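PDB 6OBT: borrelidin polyketide synthase, type I from Streptomyces parvulus, which probably catalyses the loss of water from a beta-hydroxyacyl polyketide intermediate, as the dehydratase domain of the borrelidin synthase. Local coordinates for residues Y67-D72 with D222-H227; V85-A90 with G229-A234. One frame throughout, in Å; residues are numbered along the deposited sequence.

Contact 1: residues Y67-D72 with D222-H227; sequences YPWLAD and DAYGLH
In the double-hotdog fold expected of polyketide synthase dehydratases, Trp69 meets Tyr224 and His227 where a short 3-10 helix, 68-72, faces the loop leading into helix 228-236. No hydrogen bond crosses between the two segments, and the join is made of aromatic rings. Trp69 CG sits between its own backbone N and carbonyl carbon (chi1 59°), a setting that swings the indole off the 3-10 helix and toward the loop. Its six-membered ring then has a different neighbour on each face. Leu70 CG lies over one, offset toward the rim, and the imidazole of His227 lies over the opposite one, with His227 CE1 3.8 Å from Trp69 CH2. The two ring centroids are 4.6 Å apart with the planes inclined at 43°. Tyr224 comes in differently, its hydroxyl arriving at the indole edge and in the indole plane, with Tyr224 OH 3.3 Å from Trp69 CZ2. The phenol carbon follows behind, Tyr224 CZ lying 4.0 Å from the same Trp69 CZ2. Tyr67 is a more distant participant: Tyr67 CD2 is 4.0 Å from Tyr224 OH, while its own hydroxyl is hydrogen-bonded to Ala43 O. His227 occupies the N-cap position, and its ND1 is hydrogen-bonded to Gly229 N, which fixes the turn of the imidazole; its NE2 lies 4.0 Å from Trp69 CZ2. Phe44 packs edge-to-face with both Tyr67 and Tyr224, so the loop holding residues 42-44 lines another flank of the cluster. The contact thus lies at the start of helix 228-236, whose Pro228 also touches Trp69, while the 3-10 helix runs straight on into strand 73-75.

Contact 2: residues V85-A90 with G229-A234; sequences VWVELA and GLFDAA
Phe231 reaches from helix 228-236 to helix 83-97 and carries the whole contact, resting on Val87 and Glu88 at the centre of the chain. The tight part is one side of the phenyl ring, where three consecutive atoms run over the helix surface. Phe231 CZ is 3.9 Å from Val87 CG1. Phe231 CE1 lies 3.9 Å from the backbone Glu88 N, and Phe231 CD1 packs against Glu88 CB. With CG anti to the backbone N (chi1 -155°), the ring extends straight across the gap between the helices and meets the Val87 side chain at about a right angle. Val84 and Leu91 also touch it, and with Val87 and Glu88 they give the i, i+3, i+4, i+7 spacing of a hole receiving a knob. Glu88 offers the ring only its aliphatic base; its chain bends at chi2 (82°) and takes the buried carboxylate elsewhere, to Gly225 N, Leu226 N and His42 NE2. So many partners are consistent with a charged carboxylate.

Beside the ring the backbones stay close but few side chains meet. Asp232 makes no contact with 85-90, touching this helix at Val84 instead, and Val85 points away. This looser side is still buried rather than open to solvent: Asp232 bonds through OD1 to His236 ND1 and packs on Phe196. It begins a DxxxH sequence, matching the DxxxQ/H motif of polyketide dehydratases, whose aspartate is probably in the active site, as in relatives. Behind helix 83-97, Trp86 and Val87 lean on strand 101-107 and Trp86 and Ala90 on strand 134-142, whereas helix 228-236 bonds from Ala234 O to Trp282 on strand 281-286.

From the N terminus the chain passes the 3-10 helix in 67-72 and then helix 83-97, which supplies 85-90, before running through many strands to 222-227 and 229-234. The two contacts therefore cross: contact 1 closes a loop of about 150 residues, and contact 2 opens within it and closes just beyond its end. Their centres lie 9 Å apart, and Leu226 CD2 packs 3.6 Å from Phe231 CG, so the loop of one leans directly on the helix of the other. Together they tie the 3-10 helix and the long helix to the late loop and short helix, joining what are probably the two hotdog halves, helix 83-97 of the first and helix 228-236 of the second.

Contact 1: residues Y67-D72 with D222-H227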
loop_
_atom_site.group_PDB
_atom_site.type_symbol
_atom_site.label_atom_id
_atom_site.label_comp_id
_atom_site.label_asym_id
_atom_site.label_seq_id
_atom_site.Cartn_x
_atom_site.Cartn_y
_atom_site.Cartn_z
ATOM N N TYR A 67 12.461 -0.736 -17.612
ATOM C CA TYR A 67 12.436 0.493 -18.405
ATOM C C TYR A 67 13.846 0.744 -18.916
ATOM O O TYR A 67 14.567 1.603 -18.395
ATOM C CB TYR A 67 11.937 1.678 -17.578
ATOM C CG TYR A 67 10.776 1.365 -16.656
ATOM C CD1 TYR A 67 10.994 0.974 -15.342
ATOM C CD2 TYR A 67 9.462 1.466 -17.103
ATOM C CE1 TYR A 67 9.945 0.690 -14.497
ATOM C CE2 TYR A 67 8.400 1.182 -16.267
ATOM C CZ TYR A 67 8.649 0.795 -14.962
ATOM O OH TYR A 67 7.601 0.511 -14.111
ATOM N N PRO A 68 14.285 -0.011 -19.925
ATOM C CA PRO A 68 15.687 0.111 -20.364
ATOM C C PRO A 68 16.060 1.500 -20.839
ATOM O O PRO A 68 17.240 1.857 -20.757
ATOM C CB PRO A 68 15.807 -0.927 -21.491
ATOM C CG PRO A 68 14.414 -1.314 -21.844
ATOM C CD PRO A 68 13.572 -1.091 -20.628
ATOM N N TRP A 69 15.098 2.303 -21.302
ATOM C CA TRP A 69 15.421 3.655 -21.744
ATOM C C TRP A 69 15.889 4.545 -20.598
ATOM O O TRP A 69 16.453 5.609 -20.857
ATOM C CB TRP A 69 14.216 4.285 -22.464
ATOM C CG TRP A 69 12.985 4.363 -21.630
ATOM C CD1 TRP A 69 11.983 3.437 -21.557
ATOM C CD2 TRP A 69 12.627 5.416 -20.731
ATOM N NE1 TRP A 69 11.023 3.849 -20.661
ATOM C CE2 TRP A 69 11.394 5.060 -20.140
ATOM C CE3 TRP A 69 13.230 6.622 -20.363
ATOM C CZ2 TRP A 69 10.753 5.866 -19.202
ATOM C CZ3 TRP A 69 12.594 7.422 -19.427
ATOM C CH2 TRP A 69 11.366 7.042 -18.859
ATOM N N LEU A 70 15.699 4.130 -19.344
ATOM C CA LEU A 70 16.260 4.885 -18.228
ATOM C C LEU A 70 17.791 4.918 -18.262
ATOM O O LEU A 70 18.399 5.812 -17.661
ATOM C CB LEU A 70 15.758 4.299 -16.900
ATOM C CG LEU A 70 14.305 4.618 -16.517
ATOM C CD1 LEU A 70 13.863 3.843 -15.265
ATOM C CD2 LEU A 70 14.100 6.111 -16.317
ATOM N N ALA A 71 18.433 3.986 -18.969
ATOM C CA ALA A 71 19.882 4.052 -19.106
ATOM C C ALA A 71 20.322 5.195 -20.011
ATOM O O ALA A 71 21.524 5.478 -20.096
ATOM C CB ALA A 71 20.431 2.728 -19.639
ATOM N N ASP A 72 19.385 5.846 -20.691
ATOM C CA ASP A 72 19.680 6.981 -21.557
ATOM C C ASP A 72 19.876 8.287 -20.790
ATOM O O ASP A 72 20.088 9.331 -21.420
ATOM C CB ASP A 72 18.551 7.149 -22.582
ATOM C CG ASP A 72 18.562 6.073 -23.653
ATOM O OD1 ASP A 72 17.624 6.034 -24.471
ATOM O OD2 ASP A 72 19.516 5.270 -23.695
ATOM N N ASP A 222 1.756 6.196 -23.487
ATOM C CA ASP A 222 0.401 5.968 -22.995
ATOM C C ASP A 222 0.318 6.082 -21.475
ATOM O O ASP A 222 -0.652 6.635 -20.944
ATOM C CB ASP A 222 -0.100 4.601 -23.460
ATOM C CG ASP A 222 -0.720 4.651 -24.839
ATOM O OD1 ASP A 222 -1.151 5.745 -25.257
ATOM O OD2 ASP A 222 -0.776 3.599 -25.506
ATOM N N ALA A 223 1.321 5.577 -20.754
ATOM C CA ALA A 223 1.207 5.492 -19.301
ATOM C C ALA A 223 1.939 6.623 -18.585
ATOM O O ALA A 223 2.344 6.464 -17.427
ATOM C CB ALA A 223 1.705 4.134 -18.808
ATOM N N TYR A 224 2.103 7.763 -19.244
ATOM C CA TYR A 224 2.754 8.924 -18.659
ATOM C C TYR A 224 1.873 10.149 -18.855
ATOM O O TYR A 224 1.033 10.195 -19.753
ATOM C CB TYR A 224 4.131 9.155 -19.288
ATOM C CG TYR A 224 5.071 7.999 -19.065
ATOM C CD1 TYR A 224 5.845 7.935 -17.919
ATOM C CD2 TYR A 224 5.199 6.983 -20.006
ATOM C CE1 TYR A 224 6.707 6.888 -17.692
ATOM C CE2 TYR A 224 6.077 5.917 -19.793
ATOM C CZ TYR A 224 6.825 5.880 -18.629
ATOM O OH TYR A 224 7.699 4.833 -18.386
ATOM N N GLY A 225 2.055 11.136 -17.984
ATOM C CA GLY A 225 1.432 12.421 -18.195
ATOM C C GLY A 225 2.254 13.126 -19.265
ATOM O O GLY A 225 1.767 13.378 -20.376
ATOM N N LEU A 226 3.513 13.410 -18.936
ATOM C CA LEU A 226 4.520 13.883 -19.888
ATOM C C LEU A 226 5.727 12.969 -19.796
ATOM O O LEU A 226 6.377 12.905 -18.742
ATOM C CB LEU A 226 4.922 15.335 -19.607
ATOM C CG LEU A 226 5.950 15.942 -20.574
ATOM C CD1 LEU A 226 5.374 15.967 -21.984
ATOM C CD2 LEU A 226 6.344 17.337 -20.139
ATOM N N HIS A 227 6.025 12.253 -20.886
ATOM C CA HIS A 227 7.108 11.271 -20.867
ATOM C C HIS A 227 8.385 11.881 -20.289
ATOM O O HIS A 227 8.792 12.977 -20.717
ATOM C CB HIS A 227 7.396 10.756 -22.280
ATOM C CG HIS A 227 8.260 9.534 -22.320
ATOM N ND1 HIS A 227 9.633 9.585 -22.181
ATOM C CD2 HIS A 227 7.946 8.227 -22.490
ATOM C CE1 HIS A 227 10.125 8.359 -22.252
ATOM N NE2 HIS A 227 9.122 7.515 -22.441
#

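Contact 2: residues V85-A90 with G229-A234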
loop_
_atom_site.group_PDB
_atom_site.type_symbol
_atom_site.label_atom_id
_atom_site.label_comp_id
_atom_site.label_asym_id
_atom_site.label_seq_id
_atom_site.Cartn_x
_atom_site.Cartn_y
_atom_site.Cartn_z
ATOM N N VAL A 85 11.335 13.124 -13.246
ATOM C CA VAL A 85 10.434 12.000 -12.989
ATOM C C VAL A 85 9.625 12.255 -11.720
ATOM O O VAL A 85 8.428 11.944 -11.655
ATOM C CB VAL A 85 11.213 10.666 -12.893
ATOM C CG1 VAL A 85 10.333 9.599 -12.237
ATOM C CG2 VAL A 85 11.647 10.205 -14.277
ATOM N N TRP A 86 10.258 12.836 -10.697
ATOM C CA TRP A 86 9.520 13.063 -9.459
ATOM C C TRP A 86 8.467 14.145 -9.638
ATOM O O TRP A 86 7.432 14.111 -8.969
ATOM C CB TRP A 86 10.471 13.433 -8.327
ATOM C CG TRP A 86 11.568 12.379 -8.067
ATOM C CD1 TRP A 86 12.909 12.559 -8.169
ATOM C CD2 TRP A 86 11.374 11.012 -7.667
ATOM N NE1 TRP A 86 13.572 11.386 -7.863
ATOM C CE2 TRP A 86 12.649 10.425 -7.551
ATOM C CE3 TRP A 86 10.241 10.228 -7.405
ATOM C CZ2 TRP A 86 12.829 9.085 -7.165
ATOM C CZ3 TRP A 86 10.415 8.907 -7.027
ATOM C CH2 TRP A 86 11.701 8.347 -6.915
ATOM N N VAL A 87 8.692 15.102 -10.545
ATOM C CA VAL A 87 7.649 16.095 -10.803
ATOM C C VAL A 87 6.488 15.461 -11.557
ATOM O O VAL A 87 5.314 15.721 -11.256
ATOM C CB VAL A 87 8.217 17.309 -11.568
ATOM C CG1 VAL A 87 7.115 18.392 -11.712
ATOM C CG2 VAL A 87 9.422 17.865 -10.849
ATOM N N GLU A 88 6.801 14.662 -12.584
ATOM C CA GLU A 88 5.788 13.911 -13.315
ATOM C C GLU A 88 4.920 13.069 -12.380
ATOM O O GLU A 88 3.679 13.050 -12.504
ATOM C CB GLU A 88 6.497 13.046 -14.371
ATOM C CG GLU A 88 5.792 11.729 -14.749
ATOM C CD GLU A 88 4.695 11.960 -15.765
ATOM O OE1 GLU A 88 4.116 10.986 -16.285
ATOM O OE2 GLU A 88 4.413 13.141 -16.040
ATOM N N LEU A 89 5.548 12.359 -11.429
ATOM C CA LEU A 89 4.773 11.561 -10.478
ATOM C C LEU A 89 3.915 12.443 -9.580
ATOM O O LEU A 89 2.781 12.086 -9.262
ATOM C CB LEU A 89 5.707 10.682 -9.631
ATOM C CG LEU A 89 6.422 9.586 -10.417
ATOM C CD1 LEU A 89 7.419 8.807 -9.535
ATOM C CD2 LEU A 89 5.425 8.656 -11.068
ATOM N N ALA A 90 4.444 13.588 -9.140
ATOM C CA ALA A 90 3.633 14.491 -8.333
ATOM C C ALA A 90 2.433 15.005 -9.123
ATOM O O ALA A 90 1.317 15.078 -8.587
ATOM C CB ALA A 90 4.485 15.657 -7.832
ATOM N N GLY A 229 11.517 11.580 -20.835
ATOM C CA GLY A 229 12.578 11.995 -21.741
ATOM C C GLY A 229 12.276 13.324 -22.394
ATOM O O GLY A 229 13.188 14.116 -22.673
ATOM N N LEU A 230 10.999 13.586 -22.643
ATOM C CA LEU A 230 10.589 14.856 -23.225
ATOM C C LEU A 230 10.520 15.938 -22.155
ATOM O O LEU A 230 10.993 17.060 -22.364
ATOM C CB LEU A 230 9.244 14.677 -23.919
ATOM C CG LEU A 230 8.635 15.895 -24.595
ATOM C CD1 LEU A 230 9.602 16.394 -25.643
ATOM C CD2 LEU A 230 7.326 15.531 -25.223
ATOM N N PHE A 231 9.963 15.593 -20.988
ATOM C CA PHE A 231 10.018 16.478 -19.830
ATOM C C PHE A 231 11.461 16.903 -19.533
ATOM O O PHE A 231 11.735 18.089 -19.299
ATOM C CB PHE A 231 9.380 15.745 -18.632
ATOM C CG PHE A 231 8.805 16.645 -17.557
ATOM C CD1 PHE A 231 7.803 16.170 -16.722
ATOM C CD2 PHE A 231 9.296 17.922 -17.343
ATOM C CE1 PHE A 231 7.270 16.960 -15.719
ATOM C CE2 PHE A 231 8.776 18.714 -16.343
ATOM C CZ PHE A 231 7.771 18.232 -15.524
ATOM N N ASP A 232 12.409 15.953 -19.549
ATOM C CA ASP A 232 13.781 16.314 -19.215
ATOM C C ASP A 232 14.406 17.197 -20.294
ATOM O O ASP A 232 15.161 18.133 -19.990
ATOM C CB ASP A 232 14.640 15.061 -19.016
ATOM C CG ASP A 232 16.044 15.398 -18.613
ATOM O OD1 ASP A 232 16.988 15.182 -19.419
ATOM O OD2 ASP A 232 16.201 15.926 -17.493
ATOM N N ALA A 233 14.126 16.901 -21.559
ATOM C CA ALA A 233 14.698 17.723 -22.624
ATOM C C ALA A 233 14.127 19.138 -22.606
ATOM O O ALA A 233 14.815 20.085 -23.009
ATOM C CB ALA A 233 14.464 17.059 -23.972
ATOM N N ALA A 234 12.893 19.306 -22.115
ATOM C CA ALA A 234 12.334 20.645 -21.928
ATOM C C ALA A 234 13.200 21.464 -20.979
ATOM O O ALA A 234 13.461 22.651 -21.221
ATOM C CB ALA A 234 10.902 20.552 -21.399
#